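Local coordinates for (S)-2-haloacid dehalogenase 4A (Burkholderia cepacia, PDB 2NO4), which catalyses the hydrolytic dehalogenation of short (S)-2-haloalkanoic acids to (R)-2-hydroxyalkanoic acids, inverting the configuration at the reacting carbon, at residues Val18-Gly23 / Ala188-Gly193; Leu26-Ala31 / Leu49-Gln54; Trp59-Thr62 / Tyr67-Phe70; Ile159-Pro162 / Ile166-Phe169. One frame throughout, in Å; residues are numbered along the deposited sequence.

Interaction 1: Val18-Gly23 / Ala188-Gly193; sequences VFDAYG and AWDLGG. With SO4 (sulfate ion), chain H.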
loop_
_atom_site.group_PDB
_atom_site.type_symbol
_atom_site.label_atom_id
_atom_site.label_comp_id
_atom_site.label_asym_id
_atom_site.label_seq_id
_atom_site.Cartn_x
_atom_site.Cartn_y
_atom_site.Cartn_z
ATOM N N VAL B 18 16.080 6.087 -16.873
ATOM C CA VAL B 18 15.783 4.913 -16.084
ATOM C C VAL B 18 14.261 4.795 -15.961
ATOM O O VAL B 18 13.572 5.758 -15.543
ATOM C CB VAL B 18 16.471 4.980 -14.679
ATOM C CG1 VAL B 18 16.108 3.740 -13.891
ATOM C CG2 VAL B 18 18.011 5.083 -14.840
ATOM N N PHE B 19 13.767 3.629 -16.370
ATOM C CA PHE B 19 12.366 3.342 -16.510
ATOM C C PHE B 19 11.827 2.354 -15.470
ATOM O O PHE B 19 12.394 1.304 -15.251
ATOM C CB PHE B 19 12.113 2.720 -17.906
ATOM C CG PHE B 19 12.147 3.727 -19.007
ATOM C CD1 PHE B 19 13.360 4.060 -19.650
ATOM C CD2 PHE B 19 10.994 4.407 -19.363
ATOM C CE1 PHE B 19 13.387 5.032 -20.641
ATOM C CE2 PHE B 19 11.017 5.396 -20.384
ATOM C CZ PHE B 19 12.224 5.686 -21.013
ATOM N N ASP B 20 10.694 2.711 -14.878
ATOM C CA ASP B 20 9.807 1.749 -14.237
ATOM C C ASP B 20 9.300 0.745 -15.272
ATOM O O ASP B 20 9.207 1.060 -16.466
ATOM C CB ASP B 20 8.653 2.533 -13.581
ATOM C CG ASP B 20 7.617 1.641 -12.970
ATOM O OD1 ASP B 20 7.908 1.118 -11.887
ATOM O OD2 ASP B 20 6.516 1.485 -13.559
ATOM N N ALA B 21 9.046 -0.494 -14.855
ATOM C CA ALA B 21 8.507 -1.491 -15.783
ATOM C C ALA B 21 6.979 -1.642 -15.696
ATOM O O ALA B 21 6.272 -1.286 -16.643
ATOM C CB ALA B 21 9.202 -2.828 -15.602
ATOM N N TYR B 22 6.483 -2.131 -14.556
ATOM C CA TYR B 22 5.091 -2.556 -14.413
ATOM C C TYR B 22 4.196 -1.335 -14.219
ATOM O O TYR B 22 4.210 -0.705 -13.152
ATOM C CB TYR B 22 4.943 -3.554 -13.236
ATOM C CG TYR B 22 5.624 -4.865 -13.579
ATOM C CD1 TYR B 22 5.017 -5.764 -14.477
ATOM C CD2 TYR B 22 6.904 -5.169 -13.084
ATOM C CE1 TYR B 22 5.634 -6.980 -14.836
ATOM C CE2 TYR B 22 7.545 -6.360 -13.444
ATOM C CZ TYR B 22 6.921 -7.256 -14.329
ATOM O OH TYR B 22 7.538 -8.447 -14.681
ATOM N N GLY B 23 3.465 -0.995 -15.266
ATOM C CA GLY B 23 2.606 0.214 -15.249
ATOM C C GLY B 23 3.092 1.320 -16.182
ATOM O O GLY B 23 2.314 2.183 -16.589
ATOM N N ALA B 188 2.853 7.031 -9.093
ATOM C CA ALA B 188 3.116 8.230 -8.297
ATOM C C ALA B 188 4.007 8.008 -7.065
ATOM O O ALA B 188 4.801 8.874 -6.747
ATOM C CB ALA B 188 1.789 8.942 -7.908
ATOM N N TRP B 189 3.876 6.854 -6.391
ATOM C CA TRP B 189 4.678 6.521 -5.205
ATOM C C TRP B 189 6.185 6.323 -5.593
ATOM O O TRP B 189 7.080 6.637 -4.837
ATOM C CB TRP B 189 4.088 5.258 -4.486
ATOM C CG TRP B 189 3.790 4.116 -5.394
ATOM C CD1 TRP B 189 2.587 3.848 -5.978
ATOM C CD2 TRP B 189 4.714 3.120 -5.901
ATOM N NE1 TRP B 189 2.687 2.762 -6.803
ATOM C CE2 TRP B 189 3.975 2.286 -6.779
ATOM C CE3 TRP B 189 6.088 2.850 -5.692
ATOM C CZ2 TRP B 189 4.551 1.195 -7.485
ATOM C CZ3 TRP B 189 6.676 1.738 -6.409
ATOM C CH2 TRP B 189 5.896 0.935 -7.277
ATOM N N ASP B 190 6.405 5.806 -6.787
ATOM C CA ASP B 190 7.713 5.526 -7.348
ATOM C C ASP B 190 8.371 6.850 -7.755
ATOM O O ASP B 190 9.553 7.068 -7.471
ATOM C CB ASP B 190 7.522 4.588 -8.547
ATOM C CG ASP B 190 8.840 4.035 -9.117
ATOM O OD1 ASP B 190 9.894 4.057 -8.424
ATOM O OD2 ASP B 190 8.782 3.561 -10.292
ATOM N N LEU B 191 7.612 7.737 -8.393
ATOM C CA LEU B 191 8.073 9.124 -8.647
ATOM C C LEU B 191 8.369 9.878 -7.329
ATOM O O LEU B 191 9.306 10.642 -7.265
ATOM C CB LEU B 191 7.085 9.912 -9.524
ATOM C CG LEU B 191 6.846 9.247 -10.895
ATOM C CD1 LEU B 191 5.450 9.604 -11.382
ATOM C CD2 LEU B 191 7.940 9.619 -11.902
ATOM N N GLY B 192 7.539 9.680 -6.311
ATOM C CA GLY B 192 7.769 10.284 -5.004
ATOM C C GLY B 192 9.094 9.841 -4.418
ATOM O O GLY B 192 9.888 10.679 -4.029
ATOM N N GLY B 193 9.343 8.523 -4.410
ATOM C CA GLY B 193 10.596 7.973 -3.916
ATOM C C GLY B 193 11.824 8.397 -4.709
ATOM O O GLY B 193 12.827 8.809 -4.112
HETATM S S SO4 H . 7.956 -1.891 -11.011
HETATM O O1 SO4 H . 8.420 -2.103 -12.363
HETATM O O2 SO4 H . 7.404 -3.115 -10.440
HETATM O O3 SO4 H . 8.980 -1.327 -10.161
HETATM O O4 SO4 H . 6.867 -0.928 -11.156
#
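D20 and D190 meet chiefly through their carboxylates, D20 OD1 lying 3.0 Å from D190 OD2 in a buried contact with no hydrogen bond between them. V18 and F19 lie on the central strand 16-19 of the Rossmann-like HAD core, and the chain then leaves the sheet at the C-terminal ends of its parallel strands, where D20 is the catalytic nucleophile. Its CG stands anti to the backbone N (chi1 176°), which sends the carboxylate toward helix 188-197; the two acid planes are turned 64° from each other. OD2 of D20 is held by T24 OG1, while OD1 faces both D190 and a sulfate ion. Beyond D20 the backbone turns its N-H groups inward: A21 N and Y22 N both donate to sulfate O1, at 3.0 Å and 2.9 Å, and the bond from Y22 is the straighter, at 170°. The Y22 ring borders the same ion, sulfate O2 lying at its edge 3.4 Å from CD2. A21 and Y22 bind the haloacid, so the sulfate, probably from the crystallisation liquor, occupies a substrate-binding pocket. On the helix side, D190 is fixed by Y167 OH at OD1 and by S185 OG at OD2. K161 NZ forms salt bridges to D20 OD1 and D190 OD2 alike, consistent with a lysine that holds the two acids together beside the substrate pocket.

Interaction 2: Leu26-Ala31 / Leu49-Gln54; sequences LDVHSA and LWRQRQ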
loop_
_atom_site.group_PDB
_atom_site.type_symbol
_atom_site.label_atom_id
_atom_site.label_comp_id
_atom_site.label_asym_id
_atom_site.label_seq_id
_atom_site.Cartn_x
_atom_site.Cartn_y
_atom_site.Cartn_z
ATOM N N LEU B 26 5.133 -1.739 -19.314
ATOM C CA LEU B 26 4.284 -2.934 -19.385
ATOM C C LEU B 26 2.914 -2.609 -18.803
ATOM O O LEU B 26 2.806 -2.001 -17.742
ATOM C CB LEU B 26 4.906 -4.085 -18.592
ATOM C CG LEU B 26 6.284 -4.538 -19.088
ATOM C CD1 LEU B 26 6.872 -5.640 -18.199
ATOM C CD2 LEU B 26 6.134 -5.019 -20.540
ATOM N N ASP B 27 1.882 -3.076 -19.483
ATOM C CA ASP B 27 0.500 -2.727 -19.144
ATOM C C ASP B 27 -0.075 -3.715 -18.111
ATOM O O ASP B 27 -0.469 -4.813 -18.475
ATOM C CB ASP B 27 -0.314 -2.735 -20.435
ATOM C CG ASP B 27 -1.698 -2.216 -20.253
ATOM O OD1 ASP B 27 -2.231 -2.214 -19.120
ATOM O OD2 ASP B 27 -2.258 -1.799 -21.273
ATOM N N VAL B 28 -0.089 -3.343 -16.835
ATOM C CA VAL B 28 -0.528 -4.304 -15.790
ATOM C C VAL B 28 -2.000 -4.813 -16.004
ATOM O O VAL B 28 -2.328 -5.960 -15.645
ATOM C CB VAL B 28 -0.226 -3.842 -14.287
ATOM C CG1 VAL B 28 1.284 -3.647 -14.048
ATOM C CG2 VAL B 28 -0.995 -2.568 -13.867
ATOM N N HIS B 29 -2.831 -3.987 -16.652
ATOM C CA HIS B 29 -4.233 -4.326 -16.995
ATOM C C HIS B 29 -4.446 -5.477 -18.002
ATOM O O HIS B 29 -5.474 -6.124 -17.982
ATOM C CB HIS B 29 -4.998 -3.094 -17.477
ATOM C CG HIS B 29 -4.710 -1.856 -16.689
ATOM N ND1 HIS B 29 -3.987 -0.803 -17.203
ATOM C CD2 HIS B 29 -5.053 -1.493 -15.430
ATOM C CE1 HIS B 29 -3.894 0.157 -16.294
ATOM N NE2 HIS B 29 -4.520 -0.243 -15.203
ATOM N N SER B 30 -3.479 -5.729 -18.870
ATOM C CA SER B 30 -3.604 -6.755 -19.896
ATOM C C SER B 30 -3.719 -8.202 -19.367
ATOM O O SER B 30 -4.299 -9.066 -20.055
ATOM C CB SER B 30 -2.442 -6.650 -20.907
ATOM O OG SER B 30 -1.194 -6.898 -20.273
ATOM N N ALA B 31 -3.172 -8.487 -18.169
ATOM C CA ALA B 31 -3.223 -9.868 -17.669
ATOM C C ALA B 31 -4.688 -10.294 -17.478
ATOM O O ALA B 31 -5.108 -11.364 -18.013
ATOM C CB ALA B 31 -2.366 -10.081 -16.379
ATOM N N LEU B 49 -7.900 -5.183 -7.437
ATOM C CA LEU B 49 -7.478 -5.757 -6.140
ATOM C C LEU B 49 -6.149 -6.494 -6.246
ATOM O O LEU B 49 -5.317 -6.359 -5.341
ATOM C CB LEU B 49 -8.536 -6.699 -5.564
ATOM C CG LEU B 49 -8.265 -7.292 -4.170
ATOM C CD1 LEU B 49 -8.064 -6.250 -3.049
ATOM C CD2 LEU B 49 -9.456 -8.191 -3.838
ATOM N N TRP B 50 -5.969 -7.276 -7.319
ATOM C CA TRP B 50 -4.698 -7.962 -7.553
ATOM C C TRP B 50 -3.535 -6.947 -7.497
ATOM O O TRP B 50 -2.555 -7.128 -6.768
ATOM C CB TRP B 50 -4.732 -8.655 -8.906
ATOM C CG TRP B 50 -3.520 -9.507 -9.265
ATOM C CD1 TRP B 50 -2.465 -9.850 -8.480
ATOM C CD2 TRP B 50 -3.321 -10.130 -10.522
ATOM N NE1 TRP B 50 -1.588 -10.653 -9.200
ATOM C CE2 TRP B 50 -2.122 -10.864 -10.446
ATOM C CE3 TRP B 50 -4.075 -10.164 -11.711
ATOM C CZ2 TRP B 50 -1.622 -11.594 -11.538
ATOM C CZ3 TRP B 50 -3.577 -10.920 -12.808
ATOM C CH2 TRP B 50 -2.369 -11.624 -12.689
ATOM N N ARG B 51 -3.658 -5.892 -8.299
ATOM C CA ARG B 51 -2.644 -4.855 -8.380
ATOM C C ARG B 51 -2.396 -4.164 -7.021
ATOM O O ARG B 51 -1.250 -3.992 -6.615
ATOM C CB ARG B 51 -3.044 -3.829 -9.483
ATOM C CG ARG B 51 -2.184 -2.542 -9.515
ATOM C CD ARG B 51 -0.767 -2.838 -9.929
ATOM N NE ARG B 51 -0.027 -1.624 -10.279
ATOM C CZ ARG B 51 1.290 -1.583 -10.475
ATOM N NH1 ARG B 51 2.012 -2.680 -10.340
ATOM N NH2 ARG B 51 1.887 -0.433 -10.780
ATOM N N GLN B 52 -3.462 -3.770 -6.337
ATOM C CA GLN B 52 -3.372 -3.082 -5.056
ATOM C C GLN B 52 -2.662 -3.942 -3.998
ATOM O O GLN B 52 -1.808 -3.432 -3.251
ATOM C CB GLN B 52 -4.788 -2.661 -4.534
ATOM C CG GLN B 52 -4.754 -1.856 -3.149
ATOM C CD GLN B 52 -4.626 -2.750 -1.858
ATOM O OE1 GLN B 52 -5.222 -3.831 -1.801
ATOM N NE2 GLN B 52 -3.897 -2.257 -0.806
ATOM N N ARG B 53 -3.022 -5.228 -3.930
ATOM C CA ARG B 53 -2.435 -6.117 -2.925
ATOM C C ARG B 53 -0.971 -6.448 -3.264
ATOM O O ARG B 53 -0.156 -6.556 -2.362
ATOM C CB ARG B 53 -3.199 -7.446 -2.777
ATOM C CG ARG B 53 -4.340 -7.402 -1.791
ATOM C CD ARG B 53 -3.945 -6.742 -0.439
ATOM N NE ARG B 53 -4.872 -7.101 0.646
ATOM C CZ ARG B 53 -6.034 -6.480 0.905
ATOM N NH1 ARG B 53 -6.788 -6.896 1.899
ATOM N NH2 ARG B 53 -6.475 -5.460 0.155
ATOM N N GLN B 54 -0.676 -6.594 -4.555
ATOM C CA GLN B 54 0.710 -6.872 -4.999
ATOM C C GLN B 54 1.634 -5.775 -4.462
ATOM O O GLN B 54 2.694 -6.067 -3.885
ATOM C CB GLN B 54 0.787 -6.991 -6.514
ATOM C CG GLN B 54 2.197 -7.029 -7.170
ATOM C CD GLN B 54 2.124 -6.664 -8.650
ATOM O OE1 GLN B 54 1.690 -5.558 -8.999
ATOM N NE2 GLN B 54 2.526 -7.611 -9.546
#
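W50 and R51, neighbours on helix 43-63, reach across to V28 in the turn after the nucleophile loop of this HAD fold and to A31 on the short helix that follows, joining the core to its helical cap. W50 comes first: its CG is anti to the backbone N (chi1 -176°), and the far end of the indole comes up to A31, CZ3 lying 3.9 Å from A31 CB in an apolar contact. The indole NE1 is satisfied elsewhere, by T74 O on helix 70-84, and the ring also meets Y101. R51, a haloacid-binding residue, bends at chi2 (67°), and its side chain crosses that of V28 at about a right angle. Both V28 methyls take part: CG2 sits 3.8 Å from R51 NE, and CG1 lies over one guanidinium face, toward its rim, 3.9 Å from R51 NH1. V28 is presented by a type I beta turn from D27 to S30, in which D27 O accepts from both S30 N and S30 OG; D27 OD1 adds a weak capping bond to H29 N. One turn beyond W50, Q54 meets the guanidinium at the edge, its OE1 lying in the guanidinium plane, which probably limits the group's rotation beside the substrate pocket. The Q54 bond spans 3.2 Å from R51 NH1 to Q54 OE1, with an N-H...O angle of 148°.

Interaction 3: Trp59-Thr62 / Tyr67-Phe70; sequences WTRT and YADF. With SO4 (sulfate ion), chain K.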
loop_
_atom_site.group_PDB
_atom_site.type_symbol
_atom_site.label_atom_id
_atom_site.label_comp_id
_atom_site.label_asym_id
_atom_site.label_seq_id
_atom_site.Cartn_x
_atom_site.Cartn_y
_atom_site.Cartn_z
ATOM N N TRP B 59 5.281 -3.089 -0.101
ATOM C CA TRP B 59 5.567 -2.059 0.877
ATOM C C TRP B 59 5.609 -2.623 2.311
ATOM O O TRP B 59 6.554 -2.359 3.040
ATOM C CB TRP B 59 4.567 -0.906 0.763
ATOM C CG TRP B 59 4.509 -0.297 -0.624
ATOM C CD1 TRP B 59 5.560 -0.058 -1.478
ATOM C CD2 TRP B 59 3.334 0.145 -1.307
ATOM N NE1 TRP B 59 5.104 0.519 -2.647
ATOM C CE2 TRP B 59 3.747 0.653 -2.570
ATOM C CE3 TRP B 59 1.953 0.175 -0.965
ATOM C CZ2 TRP B 59 2.838 1.159 -3.513
ATOM C CZ3 TRP B 59 1.050 0.679 -1.904
ATOM C CH2 TRP B 59 1.496 1.176 -3.154
ATOM N N THR B 60 4.598 -3.398 2.709
ATOM C CA THR B 60 4.502 -3.806 4.097
ATOM C C THR B 60 5.603 -4.844 4.451
ATOM O O THR B 60 6.118 -4.820 5.554
ATOM C CB THR B 60 3.114 -4.336 4.442
ATOM O OG1 THR B 60 2.851 -5.463 3.616
ATOM C CG2 THR B 60 2.027 -3.224 4.184
ATOM N N ARG B 61 5.912 -5.745 3.523
ATOM C CA ARG B 61 6.965 -6.752 3.735
ATOM C C ARG B 61 8.343 -6.126 3.868
ATOM O O ARG B 61 9.159 -6.564 4.683
ATOM C CB ARG B 61 6.973 -7.761 2.605
ATOM C CG ARG B 61 5.943 -8.865 2.766
ATOM C CD ARG B 61 5.971 -9.695 1.470
ATOM N NE ARG B 61 5.206 -10.957 1.523
ATOM C CZ ARG B 61 5.673 -12.128 1.965
ATOM N NH1 ARG B 61 6.884 -12.210 2.535
ATOM N NH2 ARG B 61 4.894 -13.195 1.886
ATOM N N THR B 62 8.610 -5.064 3.123
ATOM C CA THR B 62 9.868 -4.371 3.410
ATOM C C THR B 62 9.895 -3.656 4.750
ATOM O O THR B 62 10.909 -3.715 5.473
ATOM C CB THR B 62 10.635 -3.679 2.191
ATOM O OG1 THR B 62 11.155 -2.370 2.514
ATOM C CG2 THR B 62 9.951 -3.742 0.931
ATOM N N TYR B 67 10.997 -9.784 3.356
ATOM C CA TYR B 67 11.099 -9.871 1.897
ATOM C C TYR B 67 10.738 -11.220 1.304
ATOM O O TYR B 67 11.098 -12.289 1.834
ATOM C CB TYR B 67 12.502 -9.435 1.401
ATOM C CG TYR B 67 12.611 -9.412 -0.112
ATOM C CD1 TYR B 67 12.256 -8.276 -0.845
ATOM C CD2 TYR B 67 13.047 -10.544 -0.820
ATOM C CE1 TYR B 67 12.375 -8.246 -2.253
ATOM C CE2 TYR B 67 13.163 -10.527 -2.224
ATOM C CZ TYR B 67 12.808 -9.377 -2.926
ATOM O OH TYR B 67 12.878 -9.354 -4.296
ATOM N N ALA B 68 10.006 -11.167 0.196
ATOM C CA ALA B 68 9.890 -12.285 -0.728
ATOM C C ALA B 68 9.824 -11.612 -2.078
ATOM O O ALA B 68 9.488 -10.414 -2.171
ATOM C CB ALA B 68 8.619 -13.104 -0.485
ATOM N N ASP B 69 10.141 -12.364 -3.125
ATOM C CA ASP B 69 10.274 -11.768 -4.440
ATOM C C ASP B 69 8.959 -11.429 -5.145
ATOM O O ASP B 69 7.886 -11.857 -4.721
ATOM C CB ASP B 69 11.270 -12.543 -5.344
ATOM C CG ASP B 69 10.663 -13.773 -6.060
ATOM O OD1 ASP B 69 9.471 -14.077 -5.989
ATOM O OD2 ASP B 69 11.441 -14.456 -6.764
ATOM N N PHE B 70 9.054 -10.651 -6.216
ATOM C CA PHE B 70 7.862 -9.984 -6.735
ATOM C C PHE B 70 6.911 -10.965 -7.353
ATOM O O PHE B 70 5.687 -10.816 -7.239
ATOM C CB PHE B 70 8.239 -8.866 -7.688
ATOM C CG PHE B 70 7.198 -7.768 -7.808
ATOM C CD1 PHE B 70 6.787 -7.045 -6.686
ATOM C CD2 PHE B 70 6.672 -7.423 -9.071
ATOM C CE1 PHE B 70 5.877 -5.980 -6.807
ATOM C CE2 PHE B 70 5.753 -6.371 -9.200
ATOM C CZ PHE B 70 5.368 -5.641 -8.033
HETATM S S SO4 K . 7.415 -15.960 3.043
HETATM O O1 SO4 K . 8.030 -16.564 1.890
HETATM O O2 SO4 K . 7.495 -16.854 4.206
HETATM O O3 SO4 K . 8.096 -14.730 3.392
HETATM O O4 SO4 K . 5.977 -15.744 2.708
#
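R61 brings its guanidinium under the methyl of A68, the main side-chain meeting between the end of helix 43-63 and the connection that follows it. The van der Waals contact is made by A68 CB, which sits over one face of the group, toward its rim and 3.6 Å from R61 NH1. The Y67 side chain starts away from the helix, so it is backbone that faces R61 here, Y67 N lying 3.9 Å from R61 O. The polar contacts of the guanidinium go first to a sulfate at its edge. This ion, probably from the crystallisation liquor, receives two nearly straight bonds, R61 NH1 to O3 and R61 NH2 to O4, each 2.9 Å long and at 173° and 175°. An arginine chain extended from CG to NE carries the group out to the ion. NH1 also donates to Q66 O and NH2 makes a salt bridge to E76, which probably hold the group in its orientation. D69 OD1 accepts from Q72 N as the N-cap of helix 70-84. The contact thus lies at the reversal between helices 43-63 and 70-84 of the cap, with F215 of the second subunit packed against R61.

Interaction 4: Ile159-Pro162 / Ile166-Phe169; sequences IYKP and IYQF. With SO4 (sulfate ion), chain H.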
loop_
_atom_site.group_PDB
_atom_site.type_symbol
_atom_site.label_atom_id
_atom_site.label_comp_id
_atom_site.label_asym_id
_atom_site.label_seq_id
_atom_site.Cartn_x
_atom_site.Cartn_y
_atom_site.Cartn_z
ATOM N N ILE B 159 14.969 -5.410 -1.271
ATOM C CA ILE B 159 14.443 -4.149 -0.766
ATOM C C ILE B 159 13.593 -3.532 -1.895
ATOM O O ILE B 159 14.100 -3.327 -2.992
ATOM C CB ILE B 159 15.601 -3.166 -0.462
ATOM C CG1 ILE B 159 16.434 -3.650 0.734
ATOM C CG2 ILE B 159 15.056 -1.754 -0.128
ATOM C CD1 ILE B 159 17.668 -2.828 0.911
ATOM N N TYR B 160 12.325 -3.227 -1.615
ATOM C CA TYR B 160 11.422 -2.689 -2.638
ATOM C C TYR B 160 11.383 -1.162 -2.686
ATOM O O TYR B 160 11.708 -0.499 -1.709
ATOM C CB TYR B 160 10.014 -3.236 -2.402
ATOM C CG TYR B 160 9.840 -4.674 -2.846
ATOM C CD1 TYR B 160 9.529 -5.673 -1.928
ATOM C CD2 TYR B 160 9.949 -5.024 -4.206
ATOM C CE1 TYR B 160 9.318 -6.976 -2.353
ATOM C CE2 TYR B 160 9.728 -6.320 -4.623
ATOM C CZ TYR B 160 9.425 -7.277 -3.701
ATOM O OH TYR B 160 9.240 -8.553 -4.105
ATOM N N LYS B 161 10.977 -0.619 -3.832
ATOM C CA LYS B 161 10.666 0.803 -3.945
ATOM C C LYS B 161 9.535 1.109 -2.936
ATOM O O LYS B 161 8.720 0.223 -2.656
ATOM C CB LYS B 161 10.151 1.096 -5.358
ATOM C CG LYS B 161 11.150 0.914 -6.462
ATOM C CD LYS B 161 10.365 0.805 -7.771
ATOM C CE LYS B 161 11.244 0.996 -8.980
ATOM N NZ LYS B 161 10.373 1.091 -10.237
ATOM N N PRO B 162 9.437 2.365 -2.454
ATOM C CA PRO B 162 10.295 3.543 -2.763
ATOM C C PRO B 162 11.451 3.786 -1.770
ATOM O O PRO B 162 11.803 4.943 -1.509
ATOM C CB PRO B 162 9.298 4.710 -2.672
ATOM C CG PRO B 162 8.263 4.263 -1.661
ATOM C CD PRO B 162 8.289 2.743 -1.592
ATOM N N ILE B 166 17.105 1.329 -3.228
ATOM C CA ILE B 166 16.897 0.826 -4.588
ATOM C C ILE B 166 17.274 1.826 -5.703
ATOM O O ILE B 166 17.837 1.423 -6.728
ATOM C CB ILE B 166 15.503 0.176 -4.820
ATOM C CG1 ILE B 166 15.530 -0.620 -6.139
ATOM C CG2 ILE B 166 14.396 1.245 -4.804
ATOM C CD1 ILE B 166 14.201 -1.354 -6.487
ATOM N N TYR B 167 16.967 3.110 -5.506
ATOM C CA TYR B 167 17.397 4.168 -6.416
ATOM C C TYR B 167 18.929 4.325 -6.382
ATOM O O TYR B 167 19.549 4.552 -7.420
ATOM C CB TYR B 167 16.665 5.500 -6.109
ATOM C CG TYR B 167 15.149 5.299 -6.088
ATOM C CD1 TYR B 167 14.461 4.954 -7.269
ATOM C CD2 TYR B 167 14.419 5.404 -4.895
ATOM C CE1 TYR B 167 13.077 4.743 -7.277
ATOM C CE2 TYR B 167 13.010 5.178 -4.886
ATOM C CZ TYR B 167 12.358 4.860 -6.096
ATOM O OH TYR B 167 11.002 4.618 -6.144
ATOM N N GLN B 168 19.523 4.206 -5.190
ATOM C CA GLN B 168 20.986 4.261 -5.013
ATOM C C GLN B 168 21.676 3.117 -5.755
ATOM O O GLN B 168 22.704 3.331 -6.393
ATOM C CB GLN B 168 21.373 4.235 -3.523
ATOM C CG GLN B 168 22.887 4.382 -3.245
ATOM C CD GLN B 168 23.430 5.695 -3.768
ATOM O OE1 GLN B 168 24.328 5.714 -4.599
ATOM N NE2 GLN B 168 22.884 6.790 -3.305
ATOM N N PHE B 169 21.103 1.918 -5.663
ATOM C CA PHE B 169 21.542 0.741 -6.432
ATOM C C PHE B 169 21.685 1.032 -7.945
ATOM O O PHE B 169 22.671 0.612 -8.565
ATOM C CB PHE B 169 20.586 -0.449 -6.176
ATOM C CG PHE B 169 20.965 -1.726 -6.899
ATOM C CD1 PHE B 169 22.111 -2.456 -6.531
ATOM C CD2 PHE B 169 20.166 -2.226 -7.932
ATOM C CE1 PHE B 169 22.447 -3.669 -7.208
ATOM C CE2 PHE B 169 20.510 -3.414 -8.605
ATOM C CZ PHE B 169 21.643 -4.129 -8.240
HETATM S S SO4 H . 7.956 -1.891 -11.011
HETATM O O1 SO4 H . 8.420 -2.103 -12.363
HETATM O O2 SO4 H . 7.404 -3.115 -10.440
HETATM O O3 SO4 H . 8.980 -1.327 -10.161
HETATM O O4 SO4 H . 6.867 -0.928 -11.156
#
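K161 passes beside I166 and Y167 on its way from the loop 159-162 to the active site. Its CB touches the Y167 hydroxyl oxygen at 3.7 Å. CG touches two neighbours, 3.7 Å from I166 CG2 and equally far from Y167 OH. Farther out, CD and CE each come to 3.5 Å from sulfate O3, and NZ donates to that same oxygen at 2.8 Å. The chain is extended beyond CG, all three outer torsions being near 180°, and this carries NZ to the sulfate, where it also makes a hydrogen bond to L127 O. The Y167 side chain crosses the lysine at about a right angle, and P162 O lies at the ring edge, 3.6 Å from CE2. I166 CG2 covers one ring face over its centre, 4.1 Å above the plane. A cis peptide bond precedes P162, shaping the turn into helix 164-174. I159 O, covered by I166 CD1, is buried without a polar partner. A lysine carried on the loop after a core strand, reaching the nucleophilic aspartate, is the hallmark of the HAD superfamily active site.

In the fold
From the N terminus, the chain passes along strand 16-19 and through the nucleophile loop, opening interaction 1, which closes only at helix 188-197, 165 residues later. The other three are nested within that span and follow one another in series without crossing. Interaction 2 closes the short loop from the turn at 26-31 to helix 43-63, tying the core's exit to the cap. The same helix then carries interaction 3, the reversal into helix 70-84. Interaction 4 comes after strand 150-153, on the way into helix 164-174. Interactions 1 and 4 share one sulfate, and A68 O with Y160 OH bridges 3 and 4, so the cap, through 3, is joined to the loop before helix 164-174.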